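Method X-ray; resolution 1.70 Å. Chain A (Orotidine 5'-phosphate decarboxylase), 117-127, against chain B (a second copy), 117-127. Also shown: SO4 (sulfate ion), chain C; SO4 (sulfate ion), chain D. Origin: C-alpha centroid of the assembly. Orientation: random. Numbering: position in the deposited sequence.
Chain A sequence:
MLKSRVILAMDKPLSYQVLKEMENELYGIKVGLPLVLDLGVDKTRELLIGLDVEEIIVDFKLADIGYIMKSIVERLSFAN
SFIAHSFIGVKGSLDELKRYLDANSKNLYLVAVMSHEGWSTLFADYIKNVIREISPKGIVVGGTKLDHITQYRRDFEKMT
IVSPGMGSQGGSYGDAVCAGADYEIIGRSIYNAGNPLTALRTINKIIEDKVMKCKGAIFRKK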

ATOM      1  N   GLU A 117      -0.426  12.041  13.355  1.00 23.61           N
ATOM      2  CA  GLU A 117       0.341  13.273  13.494  1.00 25.41           C
ATOM      3  C   GLU A 117       1.492  13.362  12.502  1.00 25.81           C
ATOM      4  O   GLU A 117       1.873  14.460  12.087  1.00 21.92           O
ATOM      5  CB  GLU A 117       0.869  13.425  14.925  1.00 34.51           C
ATOM      6  CG  GLU A 117      -0.140  13.995  15.892  1.00 43.55           C
ATOM      7  CD  GLU A 117       0.380  14.029  17.316  1.00 47.97           C
ATOM      8  OE1 GLU A 117      -0.340  13.550  18.214  1.00 44.99           O
ATOM      9  OE2 GLU A 117       1.504  14.534  17.535  1.00 53.61           O
ATOM     10  N   GLY A 118       2.029  12.204  12.116  1.00 20.90           N
ATOM     11  CA  GLY A 118       3.183  12.145  11.245  1.00 19.17           C
ATOM     12  C   GLY A 118       2.881  12.490   9.796  1.00 18.30           C
ATOM     13  O   GLY A 118       3.796  12.687   9.002  1.00 21.31           O
ATOM     14  N   TRP A 119       1.600  12.569   9.448  1.00 18.65           N
ATOM     15  CA  TRP A 119       1.232  12.942   8.082  1.00 16.76           C
ATOM     16  C   TRP A 119       1.601  14.388   7.796  1.00 20.53           C
ATOM     17  O   TRP A 119       1.102  15.307   8.454  1.00 21.18           O
ATOM     18  CB  TRP A 119      -0.265  12.744   7.829  1.00 19.61           C
ATOM     19  CG  TRP A 119      -0.666  13.111   6.425  1.00 20.76           C
ATOM     20  CD1 TRP A 119      -1.212  14.287   6.005  1.00 20.77           C
ATOM     21  CD2 TRP A 119      -0.530  12.294   5.256  1.00 21.13           C
ATOM     22  NE1 TRP A 119      -1.436  14.251   4.649  1.00 18.31           N
ATOM     23  CE2 TRP A 119      -1.024  13.034   4.165  1.00 16.09           C
ATOM     24  CE3 TRP A 119      -0.042  11.000   5.033  1.00 18.60           C
ATOM     25  CZ2 TRP A 119      -1.043  12.526   2.861  1.00 19.25           C
ATOM     26  CZ3 TRP A 119      -0.076  10.493   3.745  1.00 14.55           C
ATOM     27  CH2 TRP A 119      -0.569  11.256   2.675  1.00 19.51           C
ATOM     28  N   SER A 120       2.454  14.589   6.797  1.00 17.33           N
ATOM     29  CA  SER A 120       2.913  15.925   6.442  1.00 25.83           C
ATOM     30  C   SER A 120       1.857  16.745   5.707  1.00 27.06           C
ATOM     31  O   SER A 120       1.182  16.263   4.793  1.00 31.89           O
ATOM     32  CB  SER A 120       4.192  15.864   5.603  1.00 23.11           C
ATOM     33  OG  SER A 120       4.645  17.171   5.310  1.00 26.91           O
ATOM     34  N   THR A 121       1.741  17.996   6.125  1.00 32.27           N
ATOM     35  CA  THR A 121       0.818  18.946   5.541  1.00 36.50           C
ATOM     36  C   THR A 121       1.480  19.621   4.345  1.00 27.16           C
ATOM     37  O   THR A 121       0.827  20.319   3.570  1.00 34.13           O
ATOM     38  CB  THR A 121       0.462  20.028   6.586  1.00 37.52           C
ATOM     39  OG1 THR A 121      -0.871  20.504   6.372  1.00 47.41           O
ATOM     40  CG2 THR A 121       1.455  21.196   6.519  1.00 36.72           C
ATOM     41  N   LEU A 122       2.780  19.398   4.197  1.00 26.53           N
ATOM     42  CA  LEU A 122       3.609  20.213   3.307  1.00 31.89           C
ATOM     43  C   LEU A 122       3.293  20.091   1.820  1.00 33.98           C
ATOM     44  O   LEU A 122       3.699  20.937   1.025  1.00 42.49           O
ATOM     45  CB  LEU A 122       5.088  19.904   3.542  1.00 32.05           C
ATOM     46  CG  LEU A 122       5.573  20.176   4.964  1.00 43.67           C
ATOM     47  CD1 LEU A 122       7.074  19.944   5.078  1.00 53.70           C
ATOM     48  CD2 LEU A 122       5.203  21.594   5.378  1.00 40.77           C
ATOM     49  N   PHE A 123       2.580  19.043   1.434  1.00 36.06           N
ATOM     50  CA  PHE A 123       2.398  18.779   0.012  1.00 41.05           C
ATOM     51  C   PHE A 123       0.935  18.792  -0.387  1.00 33.35           C
ATOM     52  O   PHE A 123       0.519  18.094  -1.317  1.00 27.17           O
ATOM     53  CB  PHE A 123       3.059  17.454  -0.343  1.00 28.41           C
ATOM     54  CG  PHE A 123       4.310  17.196   0.441  1.00 43.20           C
ATOM     55  CD1 PHE A 123       5.304  18.162   0.522  1.00 46.57           C
ATOM     56  CD2 PHE A 123       4.470  16.016   1.144  1.00 37.65           C
ATOM     57  CE1 PHE A 123       6.457  17.940   1.259  1.00 40.45           C
ATOM     58  CE2 PHE A 123       5.619  15.787   1.881  1.00 46.62           C
ATOM     59  CZ  PHE A 123       6.610  16.756   1.942  1.00 36.79           C
ATOM     60  N   ALA A 124       0.167  19.618   0.314  1.00 30.44           N
ATOM     61  CA  ALA A 124      -1.254  19.777   0.036  1.00 32.55           C
ATOM     62  C   ALA A 124      -1.489  20.225  -1.404  1.00 29.28           C
ATOM     63  O   ALA A 124      -2.412  19.740  -2.056  1.00 26.85           O
ATOM     64  CB  ALA A 124      -1.869  20.766   1.008  1.00 31.56           C
ATOM     65  N   ASP A 125      -0.657  21.151  -1.884  1.00 24.37           N
ATOM     66  CA  ASP A 125      -0.796  21.715  -3.227  1.00 23.49           C
ATOM     67  C   ASP A 125      -0.530  20.656  -4.278  1.00 23.84           C
ATOM     68  O   ASP A 125      -1.296  20.511  -5.232  1.00 23.22           O
ATOM     69  CB  ASP A 125       0.160  22.906  -3.429  1.00 27.58           C
ATOM     70  CG  ASP A 125      -0.270  24.140  -2.657  1.00 38.46           C
ATOM     71  OD1 ASP A 125      -1.475  24.463  -2.681  1.00 41.67           O
ATOM     72  OD2 ASP A 125       0.599  24.789  -2.023  1.00 33.67           O
ATOM     73  N   TYR A 126       0.556  19.914  -4.106  1.00 19.34           N
ATOM     74  CA  TYR A 126       0.849  18.793  -4.994  1.00 21.60           C
ATOM     75  C   TYR A 126      -0.296  17.773  -5.010  1.00 17.59           C
ATOM     76  O   TYR A 126      -0.767  17.362  -6.064  1.00 17.20           O
ATOM     77  CB  TYR A 126       2.133  18.095  -4.562  1.00 17.61           C
ATOM     78  CG  TYR A 126       2.486  16.933  -5.466  1.00 23.97           C
ATOM     79  CD1 TYR A 126       2.812  17.149  -6.801  1.00 29.90           C
ATOM     80  CD2 TYR A 126       2.482  15.624  -4.991  1.00 24.42           C
ATOM     81  CE1 TYR A 126       3.135  16.102  -7.640  1.00 26.61           C
ATOM     82  CE2 TYR A 126       2.805  14.565  -5.825  1.00 24.10           C
ATOM     83  CZ  TYR A 126       3.130  14.810  -7.148  1.00 19.88           C
ATOM     84  OH  TYR A 126       3.448  13.767  -7.980  1.00 31.70           O
ATOM     85  N   ILE A 127      -0.733  17.356  -3.829  1.00 19.69           N
ATOM     86  CA  ILE A 127      -1.783  16.353  -3.743  1.00 18.70           C
ATOM     87  C   ILE A 127      -3.082  16.867  -4.376  1.00 16.68           C
ATOM     88  O   ILE A 127      -3.738  16.153  -5.122  1.00 18.70           O
ATOM     89  CB  ILE A 127      -1.970  15.856  -2.277  1.00 19.29           C
ATOM     90  CG1 ILE A 127      -0.919  14.765  -1.984  1.00 23.35           C
ATOM     91  CG2 ILE A 127      -3.361  15.293  -2.079  1.00 18.30           C
ATOM     92  CD1 ILE A 127      -0.642  14.528  -0.508  1.00 24.46           C
TER
HETATM   93  S   SO4 C 302      -1.882  20.085  10.379  1.00 61.61           S
HETATM   94  O1  SO4 C 302      -3.228  19.696  10.803  1.00 51.09           O
HETATM   95  O2  SO4 C 302      -1.019  18.903  10.368  1.00 60.55           O
HETATM   96  O3  SO4 C 302      -1.940  20.669   9.039  1.00 57.12           O
HETATM   97  O4  SO4 C 302      -1.338  21.067  11.310  1.00 72.77           O
HETATM   98  S   SO4 D 302      13.763  13.877 -11.518  1.00 61.61           S
HETATM   99  O1  SO4 D 302      14.565  12.711 -11.890  1.00 51.09           O
HETATM  100  O2  SO4 D 302      12.352  13.493 -11.455  1.00 60.55           O
HETATM  101  O3  SO4 D 302      14.200  14.377 -10.215  1.00 57.12           O
HETATM  102  O4  SO4 D 302      13.930  14.927 -12.517  1.00 72.77           O
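Chain B (117-127) EGWSTLFADYI

The same stretch, residues 117 to 127, faces its copy in chain A, and contact is made by Gly 118, Ser 120, Phe 123 and Tyr 126 of each chain. The two copies are related by an exact two-fold axis, so that each contact between unlike residues occurs twice, while the Phe A123 - Phe B123 pair is its own mate. The register runs in opposite directions: the CA atoms of Phe A123 and Phe B123 lie 8.0 Å apart at the centre, while the CA of Ser A120 is 8.6 Å from the CA of Tyr B126, and the CA of Tyr A126 is equally far from that of Ser B120. The backbone of chain B follows the conformation of chain A. It is extended at Trp B119 and Ser B120, passes through a type I turn from Thr B121 to Ala B124, and enters a helix at Ala B124, with Phe B123 at the N-cap position. The turn is closed by a weak hydrogen bond from Ala B124 N to Thr B121 O (3.4 Å), and the first helical turn by Ile B127 N to Phe B123 O (2.9 Å). Within the loop, Leu B122 N donates to Ser B120 OG at 3.1 Å.

Phe B123 and Tyr B126 account for most of the surface that chain B contributes to the 440 Å² buried between the stretches. Both direct their CA-to-CB bonds toward chain A. The Phe B123 ring, with chi1 in the m well, forms an offset stack with the Phe A123 ring, centroids 3.6 Å apart and planes inclined by 24°. Its CB also lies over the face of the Phe A123 ring, 3.9 Å from the centroid, and the reciprocal CH-pi contact completes the pair.

Tyr B126, with chi1 in the t well, reaches past this central pair toward the loop of chain A. The edge of Phe A123 is turned toward its face in an offset edge-to-face arrangement, with centroids 5.3 Å apart and planes at 69°; Phe A123 CE2 approaches Tyr B126 CD2 to 3.6 Å. Farther along the same ring, Ser A120 CB sits over one face, 3.4 Å from Tyr B126 CZ.

No direct hydrogen bond joins the two stretches. Tyr B126 OH comes within 3.0 Å of Gly A118 O, but the angle is poor, and a water supplies the polar link instead. This water donates to Gly A118 O (3.0 Å), accepts from Ser A120 N (2.7 Å) and hydrogen-bonds to Tyr B126 OH (2.6 Å), thereby linking the tyrosine hydroxyl to the backbone of Gly A118 and Ser A120, the latter also placing its CB over the ring.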

ATOM      1  N   GLU B 117       7.553   8.331 -14.038  1.00 23.61           N
ATOM      2  CA  GLU B 117       7.717   9.762 -14.267  1.00 25.41           C
ATOM      3  C   GLU B 117       6.893  10.607 -13.306  1.00 25.81           C
ATOM      4  O   GLU B 117       7.288  11.726 -12.966  1.00 21.92           O
ATOM      5  CB  GLU B 117       7.368  10.123 -15.715  1.00 34.51           C
ATOM      6  CG  GLU B 117       8.493   9.882 -16.693  1.00 43.55           C
ATOM      7  CD  GLU B 117       8.078  10.147 -18.127  1.00 47.97           C
ATOM      8  OE1 GLU B 117       8.324   9.272 -18.980  1.00 44.99           O
ATOM      9  OE2 GLU B 117       7.508  11.228 -18.399  1.00 53.61           O
ATOM     10  N   GLY B 118       5.760  10.061 -12.862  1.00 20.90           N
ATOM     11  CA  GLY B 118       4.839  10.786 -12.014  1.00 19.17           C
ATOM     12  C   GLY B 118       5.320  10.953 -10.583  1.00 18.30           C
ATOM     13  O   GLY B 118       4.744  11.724  -9.820  1.00 21.31           O
ATOM     14  N   TRP B 119       6.379  10.238 -10.213  1.00 18.65           N
ATOM     15  CA  TRP B 119       6.927  10.382  -8.865  1.00 16.76           C
ATOM     16  C   TRP B 119       7.546  11.756  -8.673  1.00 20.53           C
ATOM     17  O   TRP B 119       8.494  12.123  -9.374  1.00 21.18           O
ATOM     18  CB  TRP B 119       7.980   9.310  -8.569  1.00 19.61           C
ATOM     19  CG  TRP B 119       8.552   9.430  -7.181  1.00 20.76           C
ATOM     20  CD1 TRP B 119       9.720  10.033  -6.820  1.00 20.77           C
ATOM     21  CD2 TRP B 119       7.961   8.947  -5.968  1.00 21.13           C
ATOM     22  NE1 TRP B 119       9.901   9.946  -5.461  1.00 18.31           N
ATOM     23  CE2 TRP B 119       8.831   9.282  -4.914  1.00 16.09           C
ATOM     24  CE3 TRP B 119       6.778   8.255  -5.679  1.00 18.60           C
ATOM     25  CZ2 TRP B 119       8.557   8.952  -3.581  1.00 19.25           C
ATOM     26  CZ3 TRP B 119       6.515   7.915  -4.362  1.00 14.55           C
ATOM     27  CH2 TRP B 119       7.398   8.267  -3.330  1.00 19.51           C
ATOM     28  N   SER B 120       7.024  12.504  -7.705  1.00 17.33           N
ATOM     29  CA  SER B 120       7.504  13.854  -7.441  1.00 25.83           C
ATOM     30  C   SER B 120       8.856  13.879  -6.734  1.00 27.06           C
ATOM     31  O   SER B 120       9.103  13.137  -5.780  1.00 31.89           O
ATOM     32  CB  SER B 120       6.484  14.652  -6.627  1.00 23.11           C
ATOM     33  OG  SER B 120       6.949  15.972  -6.422  1.00 26.91           O
ATOM     34  N   THR B 121       9.717  14.758  -7.223  1.00 32.27           N
ATOM     35  CA  THR B 121      11.043  14.959  -6.678  1.00 36.50           C
ATOM     36  C   THR B 121      10.970  15.969  -5.539  1.00 27.16           C
ATOM     37  O   THR B 121      11.933  16.154  -4.793  1.00 34.13           O
ATOM     38  CB  THR B 121      11.974  15.519  -7.778  1.00 37.52           C
ATOM     39  OG1 THR B 121      13.316  15.073  -7.565  1.00 47.41           O
ATOM     40  CG2 THR B 121      11.925  17.053  -7.802  1.00 36.72           C
ATOM     41  N   LEU B 122       9.818  16.614  -5.404  1.00 26.53           N
ATOM     42  CA  LEU B 122       9.696  17.819  -4.583  1.00 31.89           C
ATOM     43  C   LEU B 122       9.898  17.616  -3.085  1.00 33.98           C
ATOM     44  O   LEU B 122      10.124  18.576  -2.350  1.00 42.49           O
ATOM     45  CB  LEU B 122       8.342  18.485  -4.829  1.00 32.05           C
ATOM     46  CG  LEU B 122       8.102  18.914  -6.275  1.00 43.67           C
ATOM     47  CD1 LEU B 122       6.781  19.661  -6.407  1.00 53.70           C
ATOM     48  CD2 LEU B 122       9.266  19.766  -6.765  1.00 40.77           C
ATOM     49  N   PHE B 123       9.811  16.377  -2.622  1.00 36.06           N
ATOM     50  CA  PHE B 123       9.819  16.143  -1.183  1.00 41.05           C
ATOM     51  C   PHE B 123      10.979  15.266  -0.756  1.00 33.35           C
ATOM     52  O   PHE B 123      10.890  14.518   0.223  1.00 27.17           O
ATOM     53  CB  PHE B 123       8.484  15.542  -0.764  1.00 28.41           C
ATOM     54  CG  PHE B 123       7.328  16.073  -1.557  1.00 43.20           C
ATOM     55  CD1 PHE B 123       7.151  17.441  -1.716  1.00 46.57           C
ATOM     56  CD2 PHE B 123       6.454  15.210  -2.191  1.00 37.65           C
ATOM     57  CE1 PHE B 123       6.096  17.941  -2.463  1.00 40.45           C
ATOM     58  CE2 PHE B 123       5.397  15.703  -2.937  1.00 46.62           C
ATOM     59  CZ  PHE B 123       5.224  17.072  -3.077  1.00 36.79           C
ATOM     60  N   ALA B 124      12.080  15.390  -1.488  1.00 30.44           N
ATOM     61  CA  ALA B 124      13.296  14.646  -1.191  1.00 32.55           C
ATOM     62  C   ALA B 124      13.789  14.935   0.224  1.00 29.28           C
ATOM     63  O   ALA B 124      14.223  14.020   0.924  1.00 26.85           O
ATOM     64  CB  ALA B 124      14.373  14.977  -2.206  1.00 31.56           C
ATOM     65  N   ASP B 125      13.725  16.204   0.631  1.00 24.37           N
ATOM     66  CA  ASP B 125      14.213  16.638   1.941  1.00 23.49           C
ATOM     67  C   ASP B 125      13.368  16.040   3.047  1.00 23.84           C
ATOM     68  O   ASP B 125      13.896  15.507   4.024  1.00 23.22           O
ATOM     69  CB  ASP B 125      14.211  18.175   2.052  1.00 27.58           C
ATOM     70  CG  ASP B 125      15.300  18.824   1.216  1.00 38.46           C
ATOM     71  OD1 ASP B 125      16.444  18.326   1.246  1.00 41.67           O
ATOM     72  OD2 ASP B 125      15.011  19.832   0.526  1.00 33.67           O
ATOM     73  N   TYR B 126      12.052  16.127   2.897  1.00 19.34           N
ATOM     74  CA  TYR B 126      11.143  15.488   3.844  1.00 21.60           C
ATOM     75  C   TYR B 126      11.404  13.981   3.945  1.00 17.59           C
ATOM     76  O   TYR B 126      11.539  13.429   5.031  1.00 17.20           O
ATOM     77  CB  TYR B 126       9.696  15.718   3.428  1.00 17.61           C
ATOM     78  CG  TYR B 126       8.715  15.085   4.392  1.00 23.97           C
ATOM     79  CD1 TYR B 126       8.622  15.536   5.705  1.00 29.90           C
ATOM     80  CD2 TYR B 126       7.892  14.032   3.996  1.00 24.42           C
ATOM     81  CE1 TYR B 126       7.735  14.971   6.598  1.00 26.61           C
ATOM     82  CE2 TYR B 126       6.998  13.457   4.885  1.00 24.10           C
ATOM     83  CZ  TYR B 126       6.924  13.930   6.184  1.00 19.88           C
ATOM     84  OH  TYR B 126       6.043  13.364   7.070  1.00 31.70           O
ATOM     85  N   ILE B 127      11.462  13.313   2.801  1.00 19.69           N
ATOM     86  CA  ILE B 127      11.656  11.871   2.797  1.00 18.70           C
ATOM     87  C   ILE B 127      13.006  11.500   3.424  1.00 16.68           C
ATOM     88  O   ILE B 127      13.090  10.580   4.226  1.00 18.70           O
ATOM     89  CB  ILE B 127      11.462  11.279   1.367  1.00 19.29           C
ATOM     90  CG1 ILE B 127       9.955  11.065   1.118  1.00 23.35           C
ATOM     91  CG2 ILE B 127      12.196   9.961   1.232  1.00 18.30           C
ATOM     92  CD1 ILE B 127       9.560  10.964  -0.347  1.00 24.46           C
TER
HETATM   93  O   HOH W   1       3.921  12.443   5.991  1.00 25.61           O
HETATM   94  O   HOH W   2       4.557  11.792  -6.804  1.00 25.61           O